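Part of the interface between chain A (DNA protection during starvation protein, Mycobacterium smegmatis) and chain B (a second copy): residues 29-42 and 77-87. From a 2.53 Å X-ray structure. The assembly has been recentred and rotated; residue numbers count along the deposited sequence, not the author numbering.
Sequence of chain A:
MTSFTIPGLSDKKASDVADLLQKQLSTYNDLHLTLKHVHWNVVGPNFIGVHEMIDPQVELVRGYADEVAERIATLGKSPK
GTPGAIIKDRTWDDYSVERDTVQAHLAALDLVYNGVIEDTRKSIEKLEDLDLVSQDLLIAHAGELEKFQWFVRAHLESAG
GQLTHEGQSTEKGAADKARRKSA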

# COMPACT_ATOMS: atom_id res chain seq x y z
N ASN A 29 -24.63 -7.52 -17.89
CA ASN A 29 -23.74 -8.50 -18.51
C ASN A 29 -23.47 -8.17 -19.97
O ASN A 29 -22.33 -8.19 -20.43
N ASP A 30 -24.54 -7.86 -20.69
CA ASP A 30 -24.43 -7.52 -22.09
C ASP A 30 -23.68 -6.20 -22.19
O ASP A 30 -22.97 -5.95 -23.16
N LEU A 31 -23.82 -5.36 -21.17
CA LEU A 31 -23.15 -4.07 -21.16
C LEU A 31 -21.63 -4.19 -20.92
O LEU A 31 -20.85 -3.64 -21.71
N HIS A 32 -21.21 -4.90 -19.88
CA HIS A 32 -19.77 -5.00 -19.66
C HIS A 32 -19.07 -5.85 -20.71
O HIS A 32 -17.84 -5.77 -20.84
N LEU A 33 -19.82 -6.64 -21.46
CA LEU A 33 -19.20 -7.42 -22.52
C LEU A 33 -18.99 -6.42 -23.67
O LEU A 33 -17.92 -6.33 -24.28
N THR A 34 -20.03 -5.65 -23.95
CA THR A 34 -19.99 -4.65 -25.00
C THR A 34 -18.95 -3.57 -24.71
O THR A 34 -18.27 -3.11 -25.62
N LEU A 35 -18.82 -3.18 -23.44
CA LEU A 35 -17.83 -2.18 -23.05
C LEU A 35 -16.43 -2.70 -23.44
O LEU A 35 -15.60 -1.96 -23.97
N LYS A 36 -16.17 -3.97 -23.15
CA LYS A 36 -14.89 -4.56 -23.49
C LYS A 36 -14.71 -4.61 -25.01
O LYS A 36 -13.65 -4.28 -25.53
N HIS A 37 -15.77 -5.00 -25.70
CA HIS A 37 -15.75 -5.07 -27.15
C HIS A 37 -15.34 -3.73 -27.79
O HIS A 37 -14.50 -3.70 -28.68
N VAL A 38 -15.94 -2.62 -27.34
CA VAL A 38 -15.59 -1.31 -27.92
C VAL A 38 -14.16 -0.97 -27.55
O VAL A 38 -13.44 -0.32 -28.31
N HIS A 39 -13.75 -1.39 -26.37
CA HIS A 39 -12.40 -1.15 -25.90
C HIS A 39 -11.42 -1.81 -26.87
O HIS A 39 -10.40 -1.23 -27.26
N TRP A 40 -11.75 -3.03 -27.26
CA TRP A 40 -10.90 -3.77 -28.16
C TRP A 40 -10.89 -3.27 -29.59
O TRP A 40 -9.94 -3.53 -30.32
N ASN A 41 -11.94 -2.56 -30.00
CA ASN A 41 -12.03 -2.10 -31.38
C ASN A 41 -11.97 -0.61 -31.70
O ASN A 41 -12.25 -0.23 -32.83
N VAL A 42 -11.64 0.23 -30.74
CA VAL A 42 -11.54 1.66 -31.03
C VAL A 42 -10.14 1.97 -31.54
O VAL A 42 -9.14 1.56 -30.95
N LYS B 77 -7.00 -8.31 -37.03
CA LYS B 77 -8.42 -8.62 -37.10
C LYS B 77 -9.22 -7.96 -35.99
O LYS B 77 -8.65 -7.49 -35.00
N SER B 78 -10.53 -7.90 -36.18
CA SER B 78 -11.43 -7.30 -35.21
C SER B 78 -11.98 -8.36 -34.26
O SER B 78 -12.78 -9.20 -34.67
N PRO B 79 -11.54 -8.36 -32.99
CA PRO B 79 -12.02 -9.34 -32.01
C PRO B 79 -13.50 -9.11 -31.67
O PRO B 79 -13.97 -7.97 -31.61
N LYS B 80 -14.23 -10.20 -31.47
CA LYS B 80 -15.66 -10.12 -31.17
C LYS B 80 -15.96 -10.53 -29.73
O LYS B 80 -15.65 -11.65 -29.33
N GLY B 81 -16.57 -9.63 -28.97
CA GLY B 81 -16.88 -9.96 -27.59
C GLY B 81 -18.32 -9.81 -27.14
O GLY B 81 -18.62 -9.93 -25.95
N THR B 82 -19.23 -9.56 -28.07
CA THR B 82 -20.63 -9.39 -27.68
C THR B 82 -21.27 -10.74 -27.43
O THR B 82 -20.74 -11.77 -27.82
N PRO B 83 -22.43 -10.74 -26.75
CA PRO B 83 -23.13 -11.99 -26.46
C PRO B 83 -23.37 -12.77 -27.75
O PRO B 83 -23.21 -13.99 -27.80
N GLY B 84 -23.74 -12.04 -28.81
CA GLY B 84 -23.99 -12.66 -30.10
C GLY B 84 -22.76 -13.35 -30.66
O GLY B 84 -22.87 -14.40 -31.30
N ALA B 85 -21.59 -12.78 -30.41
CA ALA B 85 -20.34 -13.36 -30.88
C ALA B 85 -20.15 -14.69 -30.19
O ALA B 85 -19.77 -15.68 -30.82
N ILE B 86 -20.43 -14.73 -28.89
CA ILE B 86 -20.29 -15.95 -28.12
C ILE B 86 -21.18 -17.07 -28.66
O ILE B 86 -20.72 -18.20 -28.88
N ILE B 87 -22.45 -16.75 -28.89
CA ILE B 87 -23.39 -17.73 -29.41
C ILE B 87 -22.89 -18.28 -30.75
O ILE B 87 -22.84 -19.49 -30.95

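The chain A stretch is largely helical, and its residues A:Asp30, A:Leu33, A:His37, A:Trp40 and A:Asn41 meet the loop 77-82 of chain B and the start of the helix that follows it. The spacing of three or four residues is that of one helical face; A:Leu31, A:Leu35, A:Val38 and A:His39 make no contact with the chain B stretch.

A:His37 lies at the middle of the contact, where its CA comes within 5.0 Å of the CA of B:Gly81. Its CA-to-CB bond points toward chain B, and with chi1 t (175°) and chi2 at 93° the imidazole lies along the loop with ND1 facing the backbone. B:Gly81 N donates a nearly straight hydrogen bond to A:His37 ND1 (3.2 Å, 168°). Because ND1 is the acceptor, it carries no proton here; NE2 is hydrogen-bonded elsewhere in the structure. The amide approaches at the ring edge, which leaves one face free for the methyl of B:Thr82: CG2 sits 4.1 Å from the centroid of the A:His37 ring, 19° off its normal, in a CH-pi contact. The p rotamer of B:Thr82 (chi1 66°) serves two ends, since it also places OG1 to cap the new helix by accepting a weak bond from B:Ala85 N (3.3 Å from N to B:Thr82 OG1).

A:Trp40, m at chi1 (-59°) with chi2 at -32°, brings the edge of its indole to the loop, A:Trp40 CZ3 lying 3.8 Å from B:Gly81 CA. The absence of a side chain at B:Gly81 is essential to this fit: an ideally placed CB would stand only 2.5 Å from A:Trp40 CZ3, a clash. Nearer the backbone, A:Trp40 CB packs on B:Pro79 CG at 3.7 Å.

Toward the start of the chain A stretch, A:Leu33 makes the apolar contacts. In the m,t rotamer (-73°, -174°), it extends CD1 to 3.7 Å from B:Pro83 CG and 4.0 Å from B:Ile86 CD1, itself the end of an m,t side chain. A:Asp30 leaves its backbone sideways, but its t chi1 (-167°) sets the carboxylate against the proline ring, with A:Asp30 OD2 3.3 Å from B:Pro83 CD.

At the other end, A:Asn41 adopts chi1 m (-71°) and reaches the polar groups of B:Ser78 and B:Pro79. Its amide is probably turned over in the model, so the hydrogen bonding of this side chain remains open. B:Lys80 directs its CA-to-CB bond away from the helix and contributes chiefly through its backbone.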

# COMPACT_ATOMS: atom_id res chain seq x y z
CB ASN A 29 -24.32 -9.91 -18.41
CG ASN A 29 -24.33 -10.43 -16.99
OD1 ASN A 29 -23.59 -9.93 -16.14
ND2 ASN A 29 -25.15 -11.46 -16.73
CB ASP A 30 -25.81 -7.39 -22.72
CG ASP A 30 -25.76 -7.34 -24.23
OD1 ASP A 30 -26.78 -7.65 -24.87
OD2 ASP A 30 -24.69 -7.00 -24.77
CB LEU A 31 -23.78 -3.13 -20.11
CG LEU A 31 -23.22 -1.69 -20.11
CD1 LEU A 31 -23.31 -1.11 -21.51
CD2 LEU A 31 -23.98 -0.82 -19.09
CB HIS A 32 -19.41 -5.43 -18.22
CG HIS A 32 -19.80 -6.83 -17.86
ND1 HIS A 32 -19.08 -7.94 -18.25
CD2 HIS A 32 -20.80 -7.29 -17.07
CE1 HIS A 32 -19.62 -9.02 -17.72
NE2 HIS A 32 -20.66 -8.66 -16.99
CB LEU A 33 -20.09 -8.58 -22.99
CG LEU A 33 -20.27 -9.83 -22.11
CD1 LEU A 33 -21.08 -10.89 -22.89
CD2 LEU A 33 -18.92 -10.38 -21.69
CB THR A 34 -21.37 -4.02 -25.18
OG1 THR A 34 -22.30 -5.05 -25.55
CG2 THR A 34 -21.33 -2.95 -26.25
CB LEU A 35 -17.90 -1.93 -21.54
CG LEU A 35 -18.50 -0.64 -20.95
CD1 LEU A 35 -19.31 0.10 -21.97
CD2 LEU A 35 -19.35 -0.99 -19.73
CB LYS A 36 -14.77 -5.95 -22.88
CG LYS A 36 -14.19 -5.93 -21.47
CD LYS A 36 -12.83 -5.24 -21.47
CE LYS A 36 -12.13 -5.34 -20.13
NZ LYS A 36 -10.77 -4.72 -20.15
CB HIS A 37 -17.14 -5.49 -27.66
CG HIS A 37 -17.26 -5.48 -29.15
ND1 HIS A 37 -17.04 -6.60 -29.92
CD2 HIS A 37 -17.57 -4.48 -30.01
CE1 HIS A 37 -17.19 -6.29 -31.19
NE2 HIS A 37 -17.51 -5.01 -31.28
CB VAL A 38 -16.52 -0.18 -27.43
CG1 VAL A 38 -17.92 -0.44 -27.87
CG2 VAL A 38 -16.47 -0.08 -25.95
CB HIS A 39 -12.21 -1.76 -24.51
CG HIS A 39 -10.87 -1.51 -23.92
ND1 HIS A 39 -10.68 -0.70 -22.82
CD2 HIS A 39 -9.64 -1.94 -24.29
CE1 HIS A 39 -9.39 -0.64 -22.54
NE2 HIS A 39 -8.74 -1.39 -23.41
CB TRP A 40 -11.32 -5.23 -28.14
CG TRP A 40 -11.24 -5.87 -26.80
CD1 TRP A 40 -10.35 -5.56 -25.80
CD2 TRP A 40 -12.02 -6.97 -26.32
NE1 TRP A 40 -10.52 -6.42 -24.73
CE2 TRP A 40 -11.53 -7.29 -25.03
CE3 TRP A 40 -13.06 -7.73 -26.87
CZ2 TRP A 40 -12.07 -8.34 -24.27
CZ3 TRP A 40 -13.59 -8.77 -26.12
CH2 TRP A 40 -13.09 -9.07 -24.83
CB ASN A 41 -13.30 -2.67 -32.01
CG ASN A 41 -13.21 -4.14 -32.26
OD1 ASN A 41 -13.79 -4.95 -31.53
ND2 ASN A 41 -12.46 -4.52 -33.29
CB VAL A 42 -11.84 2.56 -29.78
CG1 VAL A 42 -13.32 2.76 -29.63
CG2 VAL A 42 -11.27 1.93 -28.52
CB LYS B 77 -8.64 -10.13 -37.09
CG LYS B 77 -8.36 -10.77 -38.42
CD LYS B 77 -9.25 -11.97 -38.63
CE LYS B 77 -9.10 -12.53 -40.04
NZ LYS B 77 -10.07 -13.63 -40.32
CB SER B 78 -12.58 -6.61 -35.94
OG SER B 78 -13.70 -6.44 -35.09
CB PRO B 79 -11.09 -9.13 -30.82
CG PRO B 79 -10.75 -7.66 -30.90
CD PRO B 79 -10.53 -7.46 -32.39
CB LYS B 80 -16.44 -11.04 -32.13
CG LYS B 80 -16.82 -10.43 -33.48
CD LYS B 80 -15.64 -9.81 -34.20
CE LYS B 80 -16.03 -9.33 -35.59
NZ LYS B 80 -16.42 -10.49 -36.45
CB THR B 82 -21.43 -8.65 -28.76
OG1 THR B 82 -21.52 -9.47 -29.94
CG2 THR B 82 -20.77 -7.34 -29.12
CB PRO B 83 -24.44 -11.50 -25.84
CG PRO B 83 -24.00 -10.25 -25.12
CD PRO B 83 -23.12 -9.59 -26.14
CB ALA B 85 -19.19 -12.43 -30.56
CB ILE B 86 -20.67 -15.72 -26.65
CG1 ILE B 86 -19.84 -14.57 -26.08
CG2 ILE B 86 -20.42 -16.99 -25.86
CD1 ILE B 86 -20.04 -14.37 -24.61
CB ILE B 87 -24.80 -17.11 -29.58
CG1 ILE B 87 -25.33 -16.65 -28.22
CG2 ILE B 87 -25.76 -18.13 -30.16
CD1 ILE B 87 -25.39 -17.74 -27.19